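PDB 3ELX: ileal bile acid-binding protein from Danio rerio, which binds bile acids such as cholate and, as a member of the cytoplasmic fatty-acid binding protein family, probably carries them and perhaps fatty acids. Local coordinates for residues Asp49-Thr54 with Gly92-Ser97; Gln55-Asn60 with Glu76-Lys81. All coordinates share one frame; numbering follows the deposited sequence.

Contact 1 of 2, residues Asp49-Thr54 with Gly92-Ser97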
# COMPACT_ATOMS: atom_id res chain seq x y z
N ASP A 49 -9.53 1.33 -15.11
CA ASP A 49 -9.32 2.32 -14.05
C ASP A 49 -9.94 1.88 -12.72
O ASP A 49 -9.73 2.53 -11.69
CB ASP A 49 -9.94 3.66 -14.44
CG ASP A 49 -9.22 4.32 -15.60
OD1 ASP A 49 -9.84 5.19 -16.25
OD2 ASP A 49 -8.04 3.98 -15.85
N ASP A 50 -10.71 0.79 -12.76
CA ASP A 50 -11.45 0.31 -11.60
C ASP A 50 -10.63 -0.73 -10.83
O ASP A 50 -10.38 -1.83 -11.33
CB ASP A 50 -12.78 -0.27 -12.09
CG ASP A 50 -13.67 -0.79 -10.98
OD1 ASP A 50 -13.16 -1.30 -9.97
OD2 ASP A 50 -14.91 -0.73 -11.16
N PHE A 51 -10.22 -0.38 -9.61
CA PHE A 51 -9.40 -1.28 -8.77
C PHE A 51 -10.13 -1.74 -7.53
O PHE A 51 -10.85 -0.96 -6.90
CB PHE A 51 -8.14 -0.57 -8.27
CG PHE A 51 -7.08 -0.36 -9.31
CD1 PHE A 51 -7.19 0.68 -10.22
CD2 PHE A 51 -5.95 -1.18 -9.33
CE1 PHE A 51 -6.21 0.89 -11.17
CE2 PHE A 51 -4.94 -0.96 -10.29
CZ PHE A 51 -5.07 0.07 -11.20
N THR A 52 -9.92 -3.00 -7.17
CA THR A 52 -10.26 -3.51 -5.84
C THR A 52 -8.96 -4.03 -5.25
O THR A 52 -8.34 -4.95 -5.80
CB THR A 52 -11.29 -4.66 -5.90
OG1 THR A 52 -12.46 -4.21 -6.59
CG2 THR A 52 -11.66 -5.13 -4.49
N TRP A 53 -8.55 -3.43 -4.14
CA TRP A 53 -7.20 -3.64 -3.61
C TRP A 53 -7.33 -4.15 -2.19
O TRP A 53 -7.78 -3.43 -1.31
CB TRP A 53 -6.47 -2.29 -3.63
CG TRP A 53 -4.99 -2.40 -3.53
CD1 TRP A 53 -4.26 -2.81 -2.45
CD2 TRP A 53 -4.05 -2.07 -4.56
NE1 TRP A 53 -2.91 -2.75 -2.75
CE2 TRP A 53 -2.76 -2.30 -4.04
CE3 TRP A 53 -4.17 -1.58 -5.87
CZ2 TRP A 53 -1.60 -2.07 -4.78
CZ3 TRP A 53 -3.02 -1.37 -6.62
CH2 TRP A 53 -1.75 -1.62 -6.07
N THR A 54 -6.95 -5.41 -1.97
CA THR A 54 -7.16 -6.07 -0.68
C THR A 54 -5.83 -6.44 -0.05
O THR A 54 -4.96 -7.02 -0.70
CB THR A 54 -8.04 -7.33 -0.88
OG1 THR A 54 -9.29 -6.95 -1.49
CG2 THR A 54 -8.33 -8.01 0.44
N GLY A 92 1.94 4.34 -15.53
CA GLY A 92 1.75 3.04 -14.89
C GLY A 92 1.86 3.06 -13.37
O GLY A 92 1.68 2.02 -12.71
N LYS A 93 2.18 4.22 -12.82
CA LYS A 93 2.30 4.39 -11.36
C LYS A 93 1.06 5.05 -10.76
O LYS A 93 0.64 6.12 -11.22
CB LYS A 93 3.50 5.28 -11.00
CG LYS A 93 4.88 4.80 -11.43
CD LYS A 93 5.92 5.87 -11.08
CE LYS A 93 6.54 5.69 -9.69
NZ LYS A 93 5.59 5.34 -8.58
N LEU A 94 0.48 4.41 -9.75
CA LEU A 94 -0.64 4.97 -9.00
C LEU A 94 -0.12 5.86 -7.88
O LEU A 94 0.88 5.53 -7.26
CB LEU A 94 -1.46 3.85 -8.36
CG LEU A 94 -2.27 2.96 -9.29
CD1 LEU A 94 -2.79 1.77 -8.52
CD2 LEU A 94 -3.43 3.73 -9.90
N THR A 95 -0.80 6.98 -7.64
CA THR A 95 -0.53 7.78 -6.46
C THR A 95 -1.82 7.90 -5.66
O THR A 95 -2.84 8.39 -6.16
CB THR A 95 0.01 9.20 -6.80
OG1 THR A 95 1.27 9.08 -7.47
CG2 THR A 95 0.21 10.03 -5.53
N ILE A 96 -1.75 7.44 -4.41
CA ILE A 96 -2.87 7.57 -3.49
C ILE A 96 -2.40 8.51 -2.39
O ILE A 96 -1.39 8.26 -1.73
CB ILE A 96 -3.27 6.23 -2.85
CG1 ILE A 96 -3.53 5.17 -3.94
CG2 ILE A 96 -4.49 6.43 -1.94
CD1 ILE A 96 -3.89 3.79 -3.39
N SER A 97 -3.15 9.60 -2.23
CA SER A 97 -2.82 10.59 -1.23
C SER A 97 -3.59 10.26 0.05
O SER A 97 -4.72 10.72 0.26
CB SER A 97 -3.12 12.00 -1.76
OG SER A 97 -2.39 12.22 -2.97
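L94 reaches across the inside of the barrel and sets its two methyl groups against F51, with W53 touching one of them as well. L94 gives the most surface to the meeting, F51 a little under half as much and W53 rather less, and all three are buried. CD1 of L94 does most of the work. That methyl lies over one face of the F51 ring, 4.2 Å from the centroid and 24° off the ring normal, a CH-pi contact displaced toward the rim at CE2 and CZ. From the same place CD1 of L94 also meets CZ3 of W53 at 3.7 Å, coming obliquely to the benzene part of the indole. The second methyl, CD2 of L94, is a looser neighbour of CE1 of F51 at 4.2 Å.

The two rings leave alternate positions of one strand, where side chains point to the same side. With CG of W53 anti to the backbone N (chi1 -162°) and CG of F51 anti to the carbonyl carbon, both rings come to the same methyl. Leucine suits the facing strand because its branched end lets CD1 touch both rings while CD2 stays by F51. Large apolar rings suit the other side: CA of W53 and CA of I96, the closest such pair, are 12.0 Å apart, and no hydrogen bond joins the segments. L94 belongs to a cholate site seen in a structure of this protein, although no cholate is bound here.

The strands 50-57 and 93-97 are not sheet neighbours but face each other across the barrel interior of this calycin fold. F51 and W53 also pack on I44 of strand 41-47, F51 meets the ring of F67 on strand 61-68, and L94 leans on V87 and M89 of strand 82-90.

Contact 2 of 2, residues Gln55-Asn60 with Glu76-Lys81; sequences QYYPNN and ETVGGK
V78 lies over the ring of Y57, the two side chains crossing at about a right angle. Its CG1 sits above one face, 3.9 Å from the ring centroid and 19° off the normal, a CH-pi contact offset toward the rim where CZ of Y57 is 3.7 Å away. The other branch, CG2 of V78, turns to the phenol end and comes to 3.3 Å from OH of Y57. With CG1 anti to its backbone N (chi1 178°), V78 spreads both methyls along the tyrosine. Valine suits this flat partner because its methyls diverge at CB, so CG1 can lie on the ring while CG2 reaches the hydroxyl.

The hydroxyl of Y57 also gives a weak hydrogen bond to OE1 of Q55, 3.1 Å away, tying together two side chains that leave the strand on the same side. Replacing Y57 with an alanine would probably strip V78 of its aromatic support and leave the amide of Q55 more able to turn. V78 itself is presented by a type I beta turn from T77 to G80, closed by N of G80 to O of T77 at 3.0 Å; at the positive phi of G80 a CB would collide with the carbonyl O of G79, so glycine suits the place. All three touching residues contact cholate in a structure of this protein with ligand; the present one is the apo form.

Here the later part of strand 50-57 meets the loop joining strands 73-76 and 82-90. Y57 also touches V63 of strand 61-68 and L40, while the carbonyl of V78 accepts a bond from H61.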
# COMPACT_ATOMS: atom_id res chain seq x y z
N GLN A 55 -5.67 -6.10 1.23
CA GLN A 55 -4.45 -6.42 1.96
C GLN A 55 -4.80 -7.25 3.18
O GLN A 55 -5.70 -6.91 3.95
CB GLN A 55 -3.69 -5.16 2.41
CG GLN A 55 -3.27 -4.27 1.25
CD GLN A 55 -2.73 -2.94 1.73
OE1 GLN A 55 -3.30 -2.30 2.62
NE2 GLN A 55 -1.62 -2.51 1.15
N TYR A 56 -4.05 -8.34 3.36
CA TYR A 56 -4.29 -9.28 4.43
C TYR A 56 -3.31 -9.06 5.57
O TYR A 56 -2.23 -9.66 5.62
CB TYR A 56 -4.22 -10.71 3.89
CG TYR A 56 -5.32 -11.02 2.90
CD1 TYR A 56 -6.53 -11.57 3.33
CD2 TYR A 56 -5.17 -10.75 1.53
CE1 TYR A 56 -7.56 -11.85 2.44
CE2 TYR A 56 -6.20 -11.03 0.63
CZ TYR A 56 -7.39 -11.58 1.09
OH TYR A 56 -8.44 -11.86 0.22
N TYR A 57 -3.69 -8.18 6.48
CA TYR A 57 -2.86 -7.86 7.63
C TYR A 57 -2.97 -8.93 8.72
O TYR A 57 -3.83 -9.83 8.63
CB TYR A 57 -3.21 -6.47 8.18
CG TYR A 57 -2.69 -5.35 7.33
CD1 TYR A 57 -1.38 -4.87 7.50
CD2 TYR A 57 -3.48 -4.77 6.36
CE1 TYR A 57 -0.88 -3.85 6.71
CE2 TYR A 57 -2.99 -3.74 5.57
CZ TYR A 57 -1.69 -3.29 5.74
OH TYR A 57 -1.20 -2.27 4.95
N PRO A 58 -2.09 -8.87 9.74
CA PRO A 58 -2.16 -9.88 10.79
C PRO A 58 -3.51 -9.95 11.51
O PRO A 58 -4.29 -8.99 11.49
CB PRO A 58 -1.07 -9.43 11.78
CG PRO A 58 -0.09 -8.66 10.91
CD PRO A 58 -0.98 -7.92 9.95
N ASN A 59 -3.77 -11.10 12.13
CA ASN A 59 -4.98 -11.29 12.94
C ASN A 59 -6.27 -11.09 12.15
O ASN A 59 -7.27 -10.57 12.65
CB ASN A 59 -4.94 -10.39 14.19
CG ASN A 59 -3.79 -10.74 15.10
OD1 ASN A 59 -3.63 -11.89 15.49
ND2 ASN A 59 -2.98 -9.74 15.45
N ASN A 60 -6.23 -11.53 10.89
CA ASN A 60 -7.42 -11.52 10.03
C ASN A 60 -7.98 -10.13 9.79
O ASN A 60 -9.18 -9.96 9.59
CB ASN A 60 -8.49 -12.46 10.60
CG ASN A 60 -7.99 -13.87 10.74
OD1 ASN A 60 -7.55 -14.48 9.76
ND2 ASN A 60 -8.01 -14.40 11.96
N GLU A 76 -10.52 3.67 2.82
CA GLU A 76 -10.24 3.49 4.24
C GLU A 76 -8.74 3.36 4.44
O GLU A 76 -8.02 2.83 3.58
CB GLU A 76 -10.98 2.25 4.80
CG GLU A 76 -10.94 2.11 6.32
CD GLU A 76 -11.10 0.66 6.80
OE1 GLU A 76 -10.11 -0.12 6.74
OE2 GLU A 76 -12.21 0.31 7.27
N THR A 77 -8.25 3.86 5.56
CA THR A 77 -6.86 3.68 5.92
C THR A 77 -6.69 2.31 6.58
O THR A 77 -7.67 1.70 7.00
CB THR A 77 -6.39 4.76 6.92
OG1 THR A 77 -7.10 4.59 8.15
CG2 THR A 77 -6.65 6.15 6.37
N VAL A 78 -5.45 1.85 6.67
CA VAL A 78 -5.13 0.62 7.38
C VAL A 78 -5.64 0.67 8.83
O VAL A 78 -6.10 -0.34 9.38
CB VAL A 78 -3.60 0.36 7.36
CG1 VAL A 78 -3.24 -0.90 8.12
CG2 VAL A 78 -3.08 0.27 5.91
N GLY A 79 -5.57 1.84 9.45
CA GLY A 79 -6.02 2.01 10.82
C GLY A 79 -7.53 2.13 11.00
O GLY A 79 -8.02 2.21 12.13
N GLY A 80 -8.27 2.16 9.89
CA GLY A 80 -9.73 2.14 9.92
C GLY A 80 -10.46 3.45 9.69
O GLY A 80 -11.68 3.52 9.82
N LYS A 81 -9.71 4.50 9.32
CA LYS A 81 -10.29 5.82 9.10
C LYS A 81 -10.82 5.98 7.68
O LYS A 81 -10.11 5.73 6.70
CB LYS A 81 -9.26 6.91 9.43
CG LYS A 81 -9.87 8.28 9.69
CD LYS A 81 -9.06 9.06 10.73
CE LYS A 81 -9.59 8.86 12.15
NZ LYS A 81 -9.26 7.51 12.72

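Strand 50-57 serves both contacts, which follow one another along it with centres about 16 Å apart. Contact 1 is buried and joins two strands facing each other through the barrel interior; contact 2 is a surface contact between the strand's later part and a turn, and its three touching residues are partly exposed. Both are built on a branched aliphatic side chain over an aromatic face, but the chemistry shifts with place: only carbon atoms touch inside, whereas a phenol and an amide join in near solvent. In the sequence both segments of contact 2 fall between those of contact 1, and cholate-contacting residues occur in both.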